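Local coordinates for bromodomain protein, putative (Plasmodium falciparum 3D7, PDB 4PY6) that probably binds acetylated lysines, as bromodomains do, and here holds a pteridinone ligand in the pocket of its bromodomain, at residues N16-L27 with L79-F90. Numbering follows the deposited sequence.
Sequences NKRLLKQWEKIL and LSDGIYKEPIDF
L27 fills the hollow between F90 and L79, and it shows how one branched side chain can key one helix between the end of a second and the start of a third. Its CB sits over the middle of the F90 ring, 3.8 Å from the centroid and only 9° off the ring normal, a CH-pi contact. CD1 reaches 4.0 Å from CD1 of L79, while W129 and I136 of helix 112-138 also touch L27. One helical turn earlier, W23 enters the bend between helices 72-81 and 87-104. Its chi1 of 66° puts CG between the backbone N and the carbonyl carbon, which turns the indole toward P87. Each ring face is touched near its rim, one by P87 CG, 3.6 Å from W23 CE3, the opposite one by E24 CG. The Y84 carbonyl oxygen meets the edge near the ring plane, 3.5 Å from W23 CH2, and F140 adds an edge-to-face ring contact.

Toward the N-terminal side the contact turns polar. R18, bent at chi3 (74°), wraps its guanidinium against the end of helix 72-81, where NE donates to S80 O at 2.8 Å, with the oxygen near the guanidinium plane but the donor above the carbonyl plane. G82, which leaves the helix with positive phi, has its backbone N above one guanidinium face, toward the rim. In a salt bridge, R18 NH2 meets E24 OE1 (3.1 Å) from above the carboxylate plane, while K21 N uses the anti lone pair of the same oxygen; this pair of bonds should fix the carboxylate's rotation. The other oxygen, OE2, accepts from a water that in turn takes the Y84 N-H, bridging helix 22-32 to the bend. Such packing of αZ (22-32) against the turn joining αA (72-81) to αB (87-104) belongs to the left-handed four-helix bundle of bromodomains, here at the end away from the ligand pocket.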
ATOM      1  N   ASN A  16      16.484   8.673 -23.429  1.00 45.76           N
ATOM      2  CA  ASN A  16      15.351   8.540 -24.344  1.00 44.51           C
ATOM      3  C   ASN A  16      14.789   9.914 -24.707  1.00 48.79           C
ATOM      4  O   ASN A  16      14.247  10.615 -23.848  1.00 48.04           O
ATOM      5  CB  ASN A  16      14.279   7.607 -23.762  1.00 42.80           C
ATOM      6  CG  ASN A  16      13.084   7.379 -24.660  1.00 60.80           C
ATOM      7  OD1 ASN A  16      11.988   7.894 -24.410  1.00 56.19           O
ATOM      8  ND2 ASN A  16      13.257   6.590 -25.710  1.00 49.81           N
ATOM      9  N   LYS A  17      14.951  10.303 -25.981  1.00 46.25           N
ATOM     10  CA  LYS A  17      14.484  11.584 -26.507  1.00 46.61           C
ATOM     11  C   LYS A  17      13.039  11.521 -27.025  1.00 48.70           C
ATOM     12  O   LYS A  17      12.478  12.560 -27.388  1.00 48.91           O
ATOM     13  CB  LYS A  17      15.438  12.108 -27.590  1.00 51.32           C
ATOM     14  CG  LYS A  17      15.957  13.509 -27.294  1.00 67.22           C
ATOM     15  CD  LYS A  17      16.093  14.344 -28.559  1.00 79.67           C
ATOM     16  CE  LYS A  17      14.901  15.242 -28.792  1.00 90.40           C
ATOM     17  NZ  LYS A  17      15.060  16.058 -30.023  1.00101.75           N
ATOM     18  N   ARG A  18      12.435  10.306 -27.044  1.00 43.02           N
ATOM     19  CA  ARG A  18      11.056  10.081 -27.484  1.00 41.28           C
ATOM     20  C   ARG A  18      10.096  10.784 -26.526  1.00 42.99           C
ATOM     21  O   ARG A  18      10.167  10.574 -25.313  1.00 41.79           O
ATOM     22  CB  ARG A  18      10.738   8.576 -27.571  1.00 40.35           C
ATOM     23  CG  ARG A  18       9.381   8.266 -28.211  1.00 49.51           C
ATOM     24  CD  ARG A  18       8.860   6.884 -27.845  1.00 55.23           C
ATOM     25  NE  ARG A  18       8.378   6.821 -26.462  1.00 59.80           N
ATOM     26  CZ  ARG A  18       7.113   6.999 -26.094  1.00 70.95           C
ATOM     27  NH1 ARG A  18       6.178   7.252 -27.001  1.00 57.34           N
ATOM     28  NH2 ARG A  18       6.772   6.923 -24.814  1.00 56.43           N
ATOM     29  N   LEU A  19       9.228  11.645 -27.077  1.00 38.99           N
ATOM     30  CA  LEU A  19       8.257  12.405 -26.293  1.00 37.56           C
ATOM     31  C   LEU A  19       7.111  11.513 -25.833  1.00 38.30           C
ATOM     32  O   LEU A  19       6.393  10.942 -26.659  1.00 37.56           O
ATOM     33  CB  LEU A  19       7.736  13.629 -27.073  1.00 38.68           C
ATOM     34  CG  LEU A  19       8.752  14.737 -27.361  1.00 45.03           C
ATOM     35  CD1 LEU A  19       8.354  15.527 -28.587  1.00 46.50           C
ATOM     36  CD2 LEU A  19       8.930  15.658 -26.161  1.00 47.77           C
ATOM     37  N   LEU A  20       6.977  11.364 -24.506  1.00 32.88           N
ATOM     38  CA  LEU A  20       5.934  10.556 -23.882  1.00 30.92           C
ATOM     39  C   LEU A  20       4.583  11.240 -24.023  1.00 33.87           C
ATOM     40  O   LEU A  20       4.499  12.468 -23.917  1.00 34.30           O
ATOM     41  CB  LEU A  20       6.247  10.346 -22.390  1.00 30.29           C
ATOM     42  CG  LEU A  20       6.895   9.024 -21.998  1.00 34.30           C
ATOM     43  CD1 LEU A  20       8.406   9.082 -22.163  1.00 35.38           C
ATOM     44  CD2 LEU A  20       6.571   8.678 -20.562  1.00 35.85           C
ATOM     45  N   LYS A  21       3.522  10.445 -24.247  1.00 28.60           N
ATOM     46  CA  LYS A  21       2.145  10.942 -24.344  1.00 27.81           C
ATOM     47  C   LYS A  21       1.706  11.337 -22.932  1.00 29.54           C
ATOM     48  O   LYS A  21       2.277  10.832 -21.960  1.00 28.44           O
ATOM     49  CB  LYS A  21       1.212   9.859 -24.915  1.00 29.96           C
ATOM     50  CG  LYS A  21       1.527   9.453 -26.352  1.00 44.99           C
ATOM     51  CD  LYS A  21       1.105   8.019 -26.627  1.00 55.28           C
ATOM     52  CE  LYS A  21       1.414   7.582 -28.037  1.00 67.52           C
ATOM     53  NZ  LYS A  21       0.998   6.173 -28.277  1.00 76.74           N
ATOM     54  N   GLN A  22       0.720  12.247 -22.810  1.00 25.53           N
ATOM     55  CA  GLN A  22       0.244  12.701 -21.499  1.00 24.54           C
ATOM     56  C   GLN A  22      -0.235  11.559 -20.597  1.00 26.19           C
ATOM     57  O   GLN A  22       0.098  11.576 -19.413  1.00 25.64           O
ATOM     58  CB  GLN A  22      -0.785  13.843 -21.615  1.00 26.55           C
ATOM     59  CG  GLN A  22      -1.039  14.609 -20.302  1.00 35.12           C
ATOM     60  CD  GLN A  22       0.172  15.303 -19.702  1.00 50.05           C
ATOM     61  OE1 GLN A  22       1.080  15.777 -20.397  1.00 42.00           O
ATOM     62  NE2 GLN A  22       0.189  15.410 -18.383  1.00 45.12           N
ATOM     63  N   TRP A  23      -0.938  10.543 -21.157  1.00 21.56           N
ATOM     64  CA  TRP A  23      -1.393   9.384 -20.377  1.00 20.34           C
ATOM     65  C   TRP A  23      -0.219   8.544 -19.862  1.00 23.84           C
ATOM     66  O   TRP A  23      -0.295   8.036 -18.746  1.00 23.13           O
ATOM     67  CB  TRP A  23      -2.442   8.531 -21.119  1.00 18.71           C
ATOM     68  CG  TRP A  23      -1.956   7.831 -22.355  1.00 19.44           C
ATOM     69  CD1 TRP A  23      -2.094   8.259 -23.642  1.00 23.08           C
ATOM     70  CD2 TRP A  23      -1.332   6.540 -22.427  1.00 18.55           C
ATOM     71  NE1 TRP A  23      -1.563   7.333 -24.509  1.00 22.40           N
ATOM     72  CE2 TRP A  23      -1.083   6.270 -23.790  1.00 22.95           C
ATOM     73  CE3 TRP A  23      -0.934   5.592 -21.468  1.00 18.95           C
ATOM     74  CZ2 TRP A  23      -0.457   5.093 -24.219  1.00 22.03           C
ATOM     75  CZ3 TRP A  23      -0.305   4.431 -21.894  1.00 20.04           C
ATOM     76  CH2 TRP A  23      -0.081   4.186 -23.254  1.00 21.15           C
ATOM     77  N   GLU A  24       0.873   8.441 -20.657  1.00 20.44           N
ATOM     78  CA  GLU A  24       2.102   7.721 -20.298  1.00 19.82           C
ATOM     79  C   GLU A  24       2.830   8.433 -19.146  1.00 24.82           C
ATOM     80  O   GLU A  24       3.430   7.765 -18.301  1.00 24.50           O
ATOM     81  CB  GLU A  24       3.046   7.592 -21.507  1.00 21.44           C
ATOM     82  CG  GLU A  24       2.540   6.697 -22.626  1.00 31.11           C
ATOM     83  CD  GLU A  24       3.439   6.601 -23.844  1.00 48.65           C
ATOM     84  OE1 GLU A  24       3.773   7.658 -24.427  1.00 45.47           O
ATOM     85  OE2 GLU A  24       3.779   5.464 -24.242  1.00 39.20           O
ATOM     86  N   LYS A  25       2.780   9.784 -19.125  1.00 22.25           N
ATOM     87  CA  LYS A  25       3.390  10.635 -18.095  1.00 22.74           C
ATOM     88  C   LYS A  25       2.684  10.484 -16.741  1.00 26.73           C
ATOM     89  O   LYS A  25       3.350  10.533 -15.704  1.00 26.45           O
ATOM     90  CB  LYS A  25       3.386  12.109 -18.531  1.00 26.19           C
ATOM     91  CG  LYS A  25       4.484  12.468 -19.519  1.00 39.91           C
ATOM     92  CD  LYS A  25       4.370  13.912 -19.979  1.00 49.24           C
ATOM     93  CE  LYS A  25       5.454  14.283 -20.958  1.00 59.94           C
ATOM     94  NZ  LYS A  25       5.253  15.649 -21.509  1.00 70.20           N
ATOM     95  N   ILE A  26       1.337  10.320 -16.754  1.00 23.31           N
ATOM     96  CA  ILE A  26       0.511  10.134 -15.552  1.00 23.03           C
ATOM     97  C   ILE A  26       0.858   8.785 -14.898  1.00 26.06           C
ATOM     98  O   ILE A  26       1.016   8.725 -13.680  1.00 26.13           O
ATOM     99  CB  ILE A  26      -1.020  10.296 -15.838  1.00 26.21           C
ATOM    100  CG1 ILE A  26      -1.341  11.692 -16.423  1.00 27.28           C
ATOM    101  CG2 ILE A  26      -1.865  10.035 -14.572  1.00 27.04           C
ATOM    102  CD1 ILE A  26      -2.597  11.755 -17.318  1.00 34.05           C
ATOM    103  N   LEU A  27       1.016   7.723 -15.712  1.00 21.59           N
ATOM    104  CA  LEU A  27       1.373   6.387 -15.216  1.00 20.66           C
ATOM    105  C   LEU A  27       2.776   6.375 -14.622  1.00 24.96           C
ATOM    106  O   LEU A  27       2.999   5.734 -13.596  1.00 24.90           O
ATOM    107  CB  LEU A  27       1.267   5.319 -16.322  1.00 19.95           C
ATOM    108  CG  LEU A  27      -0.058   5.201 -17.072  1.00 24.27           C
ATOM    109  CD1 LEU A  27       0.056   4.223 -18.207  1.00 24.24           C
ATOM    110  CD2 LEU A  27      -1.194   4.814 -16.157  1.00 25.91           C
ATOM    111  N   LEU A  79       7.240   1.900 -20.782  1.00 23.23           N
ATOM    112  CA  LEU A  79       6.545   3.187 -20.714  1.00 22.93           C
ATOM    113  C   LEU A  79       7.349   4.270 -21.456  1.00 27.52           C
ATOM    114  O   LEU A  79       6.761   5.166 -22.066  1.00 27.34           O
ATOM    115  CB  LEU A  79       6.365   3.565 -19.234  1.00 22.69           C
ATOM    116  CG  LEU A  79       5.100   4.303 -18.784  1.00 27.27           C
ATOM    117  CD1 LEU A  79       3.820   3.633 -19.284  1.00 27.03           C
ATOM    118  CD2 LEU A  79       5.047   4.361 -17.277  1.00 29.47           C
ATOM    119  N   SER A  80       8.692   4.160 -21.419  1.00 24.39           N
ATOM    120  CA  SER A  80       9.637   5.066 -22.075  1.00 25.14           C
ATOM    121  C   SER A  80       9.721   4.801 -23.587  1.00 28.92           C
ATOM    122  O   SER A  80       9.809   5.750 -24.367  1.00 29.32           O
ATOM    123  CB  SER A  80      11.017   4.931 -21.437  1.00 29.63           C
ATOM    124  OG  SER A  80      11.988   5.758 -22.055  1.00 40.92           O
ATOM    125  N   ASP A  81       9.699   3.517 -23.992  1.00 24.69           N
ATOM    126  CA  ASP A  81       9.805   3.089 -25.390  1.00 24.96           C
ATOM    127  C   ASP A  81       8.497   3.135 -26.184  1.00 28.15           C
ATOM    128  O   ASP A  81       8.528   3.048 -27.414  1.00 28.96           O
ATOM    129  CB  ASP A  81      10.443   1.689 -25.481  1.00 26.84           C
ATOM    130  CG  ASP A  81      11.861   1.603 -24.948  1.00 36.82           C
ATOM    131  OD1 ASP A  81      12.613   2.596 -25.086  1.00 38.18           O
ATOM    132  OD2 ASP A  81      12.227   0.538 -24.410  1.00 42.67           O
ATOM    133  N   GLY A  82       7.373   3.269 -25.484  1.00 23.08           N
ATOM    134  CA  GLY A  82       6.049   3.307 -26.093  1.00 22.67           C
ATOM    135  C   GLY A  82       5.546   1.932 -26.482  1.00 26.54           C
ATOM    136  O   GLY A  82       4.916   1.775 -27.530  1.00 27.06           O
ATOM    137  N   ILE A  83       5.828   0.925 -25.635  1.00 22.35           N
ATOM    138  CA  ILE A  83       5.431  -0.474 -25.823  1.00 22.13           C
ATOM    139  C   ILE A  83       3.916  -0.638 -25.623  1.00 25.44           C
ATOM    140  O   ILE A  83       3.275  -1.360 -26.389  1.00 25.35           O
ATOM    141  CB  ILE A  83       6.296  -1.410 -24.915  1.00 24.89           C
ATOM    142  CG1 ILE A  83       7.800  -1.414 -25.332  1.00 26.12           C
ATOM    143  CG2 ILE A  83       5.730  -2.838 -24.764  1.00 25.33           C
ATOM    144  CD1 ILE A  83       8.178  -1.990 -26.768  1.00 32.69           C
ATOM    145  N   TYR A  84       3.351   0.054 -24.617  1.00 21.38           N
ATOM    146  CA  TYR A  84       1.921   0.011 -24.316  1.00 20.86           C
ATOM    147  C   TYR A  84       1.114   0.821 -25.325  1.00 25.05           C
ATOM    148  O   TYR A  84       1.419   1.992 -25.575  1.00 24.57           O
ATOM    149  CB  TYR A  84       1.637   0.484 -22.878  1.00 21.40           C
ATOM    150  CG  TYR A  84       2.464  -0.213 -21.818  1.00 22.86           C
ATOM    151  CD1 TYR A  84       2.322  -1.577 -21.580  1.00 24.86           C
ATOM    152  CD2 TYR A  84       3.369   0.495 -21.035  1.00 23.37           C
ATOM    153  CE1 TYR A  84       3.070  -2.222 -20.598  1.00 25.44           C
ATOM    154  CE2 TYR A  84       4.117  -0.138 -20.044  1.00 24.04           C
ATOM    155  CZ  TYR A  84       3.968  -1.499 -19.832  1.00 31.33           C
ATOM    156  OH  TYR A  84       4.705  -2.136 -18.866  1.00 32.37           O
ATOM    157  N   LYS A  85       0.098   0.181 -25.921  1.00 22.44           N
ATOM    158  CA  LYS A  85      -0.791   0.796 -26.908  1.00 23.35           C
ATOM    159  C   LYS A  85      -2.014   1.396 -26.230  1.00 27.36           C
ATOM    160  O   LYS A  85      -2.629   2.319 -26.764  1.00 27.54           O
ATOM    161  CB  LYS A  85      -1.195  -0.226 -27.987  1.00 26.88           C
ATOM    162  CG  LYS A  85      -0.411  -0.092 -29.294  1.00 41.41           C
ATOM    163  CD  LYS A  85       1.044  -0.565 -29.185  1.00 49.78           C
ATOM    164  CE  LYS A  85       1.911   0.063 -30.245  1.00 60.87           C
ATOM    165  NZ  LYS A  85       3.311   0.233 -29.778  1.00 69.10           N
ATOM    166  N   GLU A  86      -2.347   0.875 -25.041  1.00 23.59           N
ATOM    167  CA  GLU A  86      -3.460   1.309 -24.202  1.00 23.26           C
ATOM    168  C   GLU A  86      -2.974   1.411 -22.749  1.00 25.64           C
ATOM    169  O   GLU A  86      -2.123   0.611 -22.353  1.00 24.43           O
ATOM    170  CB  GLU A  86      -4.626   0.304 -24.288  1.00 25.26           C
ATOM    171  CG  GLU A  86      -5.466   0.429 -25.546  1.00 37.80           C
ATOM    172  CD  GLU A  86      -6.793  -0.303 -25.493  1.00 60.41           C
ATOM    173  OE1 GLU A  86      -6.793  -1.550 -25.606  1.00 57.03           O
ATOM    174  OE2 GLU A  86      -7.836   0.375 -25.351  1.00 54.18           O
ATOM    175  N   PRO A  87      -3.518   2.342 -21.923  1.00 22.21           N
ATOM    176  CA  PRO A  87      -3.084   2.418 -20.510  1.00 21.40           C
ATOM    177  C   PRO A  87      -3.320   1.142 -19.696  1.00 24.75           C
ATOM    178  O   PRO A  87      -2.595   0.906 -18.734  1.00 23.79           O
ATOM    179  CB  PRO A  87      -3.903   3.583 -19.950  1.00 23.51           C
ATOM    180  CG  PRO A  87      -4.333   4.374 -21.137  1.00 28.46           C
ATOM    181  CD  PRO A  87      -4.531   3.374 -22.226  1.00 24.36           C
ATOM    182  N   ILE A  88      -4.318   0.319 -20.090  1.00 21.74           N
ATOM    183  CA  ILE A  88      -4.674  -0.954 -19.447  1.00 21.38           C
ATOM    184  C   ILE A  88      -3.552  -2.007 -19.552  1.00 24.76           C
ATOM    185  O   ILE A  88      -3.474  -2.897 -18.703  1.00 24.35           O
ATOM    186  CB  ILE A  88      -6.042  -1.481 -19.977  1.00 25.24           C
ATOM    187  CG1 ILE A  88      -6.735  -2.431 -18.972  1.00 25.75           C
ATOM    188  CG2 ILE A  88      -5.913  -2.122 -21.366  1.00 26.42           C
ATOM    189  CD1 ILE A  88      -7.470  -1.751 -17.812  1.00 32.18           C
ATOM    190  N   ASP A  89      -2.703  -1.910 -20.601  1.00 21.06           N
ATOM    191  CA  ASP A  89      -1.573  -2.814 -20.827  1.00 20.51           C
ATOM    192  C   ASP A  89      -0.526  -2.634 -19.719  1.00 23.52           C
ATOM    193  O   ASP A  89       0.134  -3.601 -19.342  1.00 23.56           O
ATOM    194  CB  ASP A  89      -0.962  -2.593 -22.222  1.00 22.60           C
ATOM    195  CG  ASP A  89      -1.901  -2.826 -23.396  1.00 33.28           C
ATOM    196  OD1 ASP A  89      -2.769  -3.724 -23.298  1.00 34.14           O
ATOM    197  OD2 ASP A  89      -1.733  -2.147 -24.431  1.00 40.14           O
ATOM    198  N   PHE A  90      -0.416  -1.400 -19.176  1.00 19.48           N
ATOM    199  CA  PHE A  90       0.461  -1.040 -18.058  1.00 18.84           C
ATOM    200  C   PHE A  90      -0.148  -1.617 -16.774  1.00 22.62           C
ATOM    201  O   PHE A  90       0.584  -2.157 -15.944  1.00 22.49           O
ATOM    202  CB  PHE A  90       0.609   0.496 -17.971  1.00 20.44           C
ATOM    203  CG  PHE A  90       1.019   1.073 -16.632  1.00 21.66           C
ATOM    204  CD1 PHE A  90       0.063   1.410 -15.679  1.00 24.61           C
ATOM    205  CD2 PHE A  90       2.354   1.330 -16.346  1.00 23.41           C
ATOM    206  CE1 PHE A  90       0.439   1.951 -14.446  1.00 25.52           C
ATOM    207  CE2 PHE A  90       2.728   1.881 -15.116  1.00 26.29           C
ATOM    208  CZ  PHE A  90       1.767   2.191 -14.176  1.00 24.56           C
TER
HETATM  209  O   HOH W   1       4.144   2.794 -23.310  1.00 22.01           O